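Local coordinates for protein 2-dehydropantoate 2-reductase (Porphyromonas gingivalis, PDB 2QYT) that probably catalyses the NADPH-dependent reduction of ketopantoate to pantoate, the second step of the route from 3-methyl-2-oxobutanoate to (R)-pantoate in pantothenate biosynthesis, at residues A[25-29]-A[65-71]. Where two conformers were deposited one is given. Numbering follows the deposited sequence.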
loop_
_atom_site.group_PDB
_atom_site.type_symbol
_atom_site.label_atom_id
_atom_site.label_comp_id
_atom_site.label_asym_id
_atom_site.label_seq_id
_atom_site.Cartn_x
_atom_site.Cartn_y
_atom_site.Cartn_z
ATOM N N ALA A 25 14.408 2.667 -0.780
ATOM C CA ALA A 25 15.740 2.605 -0.185
ATOM C C ALA A 25 16.330 1.188 -0.256
ATOM O O ALA A 25 17.496 1.013 -0.601
ATOM C CB ALA A 25 15.696 3.111 1.274
HETATM N N MSE A 26 15.553 0.170 0.101
HETATM C CA MSE A 26 16.049 -1.204 0.072
HETATM C C MSE A 26 16.406 -1.593 -1.349
HETATM O O MSE A 26 17.460 -2.228 -1.583
HETATM C CB MSE A 26 15.018 -2.168 0.639
HETATM C CG MSE A 26 14.692 -1.922 2.135
HETATM SE SE MSE A 26 16.260 -2.291 3.296
HETATM C CE MSE A 26 16.091 -4.242 3.325
ATOM N N LEU A 27 15.544 -1.240 -2.296
ATOM C CA LEU A 27 15.875 -1.510 -3.715
ATOM C C LEU A 27 17.140 -0.797 -4.155
ATOM O O LEU A 27 17.991 -1.415 -4.826
ATOM C CB LEU A 27 14.701 -1.150 -4.658
ATOM C CG LEU A 27 13.481 -2.093 -4.420
ATOM C CD1 LEU A 27 12.190 -1.485 -5.091
ATOM C CD2 LEU A 27 13.849 -3.483 -4.959
ATOM N N ALA A 28 17.274 0.495 -3.833
ATOM C CA ALA A 28 18.507 1.239 -4.200
ATOM C C ALA A 28 19.786 0.660 -3.608
ATOM O O ALA A 28 20.836 0.725 -4.221
ATOM C CB ALA A 28 18.369 2.702 -3.777
ATOM N N LEU A 29 19.714 0.109 -2.394
ATOM C CA LEU A 29 20.887 -0.553 -1.789
ATOM C C LEU A 29 21.352 -1.722 -2.614
ATOM O O LEU A 29 22.538 -1.919 -2.806
ATOM C CB LEU A 29 20.583 -1.055 -0.369
ATOM C CG LEU A 29 20.411 -0.001 0.731
ATOM C CD1 LEU A 29 20.190 -0.692 2.047
ATOM C CD2 LEU A 29 21.648 0.861 0.786
ATOM N N ARG A 65 18.765 -0.167 12.613
ATOM C CA ARG A 65 19.490 0.254 11.418
ATOM C C ARG A 65 19.557 1.772 11.246
ATOM O O ARG A 65 18.686 2.495 11.688
ATOM C CB ARG A 65 18.866 -0.382 10.121
ATOM C CG ARG A 65 19.040 -1.921 10.043
ATOM C CD ARG A 65 18.327 -2.481 8.839
ATOM N NE ARG A 65 16.893 -2.497 9.058
ATOM C CZ ARG A 65 15.971 -2.499 8.096
ATOM N NH1 ARG A 65 14.675 -2.514 8.426
ATOM N NH2 ARG A 65 16.337 -2.520 6.828
ATOM N N ASP A 66 20.589 2.253 10.574
ATOM C CA ASP A 66 20.665 3.671 10.233
ATOM C C ASP A 66 21.488 3.713 8.978
ATOM O O ASP A 66 22.705 3.551 9.037
ATOM C CB ASP A 66 21.320 4.518 11.376
ATOM C CG ASP A 66 21.385 6.041 11.047
ATOM O OD1 ASP A 66 21.226 6.459 9.858
ATOM O OD2 ASP A 66 21.601 6.839 11.977
ATOM N N PHE A 67 20.838 3.937 7.843
ATOM C CA PHE A 67 21.521 3.860 6.557
ATOM C C PHE A 67 21.160 4.948 5.535
ATOM O O PHE A 67 20.083 5.529 5.587
ATOM C CB PHE A 67 21.457 2.429 5.924
ATOM C CG PHE A 67 20.066 1.962 5.559
ATOM C CD1 PHE A 67 19.284 1.254 6.480
ATOM C CD2 PHE A 67 19.542 2.219 4.304
ATOM C CE1 PHE A 67 17.975 0.848 6.143
ATOM C CE2 PHE A 67 18.281 1.797 3.933
ATOM C CZ PHE A 67 17.473 1.114 4.837
ATOM N N LEU A 68 22.072 5.186 4.576
ATOM C CA LEU A 68 21.805 6.103 3.492
ATOM C C LEU A 68 21.788 5.361 2.135
ATOM O O LEU A 68 22.805 4.834 1.715
ATOM C CB LEU A 68 22.850 7.252 3.511
ATOM C CG LEU A 68 22.800 8.372 2.460
ATOM C CD1 LEU A 68 21.613 9.315 2.752
ATOM C CD2 LEU A 68 24.136 9.160 2.498
ATOM N N ALA A 69 20.634 5.328 1.467
ATOM C CA ALA A 69 20.455 4.610 0.227
ATOM C C ALA A 69 20.592 5.631 -0.903
ATOM O O ALA A 69 20.030 6.737 -0.828
ATOM C CB ALA A 69 19.031 3.975 0.203
ATOM N N ARG A 70 21.376 5.281 -1.924
ATOM C CA ARG A 70 21.605 6.189 -3.028
ATOM C C ARG A 70 20.943 5.658 -4.288
ATOM O O ARG A 70 21.265 4.573 -4.750
ATOM C CB ARG A 70 23.106 6.392 -3.247
ATOM C CG ARG A 70 23.832 6.833 -1.964
ATOM C CD ARG A 70 25.345 6.807 -2.177
ATOM N NE ARG A 70 26.110 7.252 -1.017
ATOM C CZ ARG A 70 26.126 6.649 0.175
ATOM N NH1 ARG A 70 25.353 5.554 0.446
ATOM N NH2 ARG A 70 26.891 7.189 1.110
ATOM N N PRO A 71 20.010 6.444 -4.857
ATOM C CA PRO A 71 19.282 5.921 -6.010
ATOM C C PRO A 71 20.054 6.147 -7.312
ATOM O O PRO A 71 20.992 6.941 -7.355
ATOM C CB PRO A 71 18.018 6.790 -6.025
ATOM C CG PRO A 71 18.525 8.166 -5.576
ATOM C CD PRO A 71 19.662 7.861 -4.567
HETATM O O HOH W 1 22.447 2.704 -2.086
HETATM O O HOH W 2 20.833 2.413 -6.460
#
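The helical turn 25-29 crosses strand 66-69 at 69°, the two short axes passing 8.0 Å apart. Such a close approach works because two alanines meet there: the CA atoms of Ala25 and Ala69 are 5.1 Å apart, their CB atoms 3.6 Å. Past the strand end the chain runs on by the helix, with the CA atoms of Ala28 and Pro71 again 5.1 Å apart and Ala28 CB 3.6 Å from Arg70 O. No direct hydrogen bond joins the segments, but water does: water 2 donates to both Ala28 O and Arg70 O (2.8 Å each), and water 1 accepts from Arg70 N at 2.8 Å and donates weakly to Ala28 O. The turn belongs to helix 18-33, which follows strand 9-14 and the glycine-rich turn that probably serves NADPH; strand 66-69, paired with 58-61, edges a mixed sheet, so the contact packs a helix of the Rossmann unit on a second sheet within the same N-terminal domain. Alternate strand residues Phe67 and Ala69 face the helix. The Phe67 ring takes Ala25 CB at its edge and Leu29 CD1 at 3.7 Å from CE2, and Met26 SE, a selenomethionine atom, makes an oblique Met-aromatic contact 5.0 Å from the ring centroid. The same SE sits 3.5 Å from Arg65 NH2, near the plane of a guanidinium salt-bridged to Asp157 and hydrogen-bonded to Tyr22, earlier in helix 18-33.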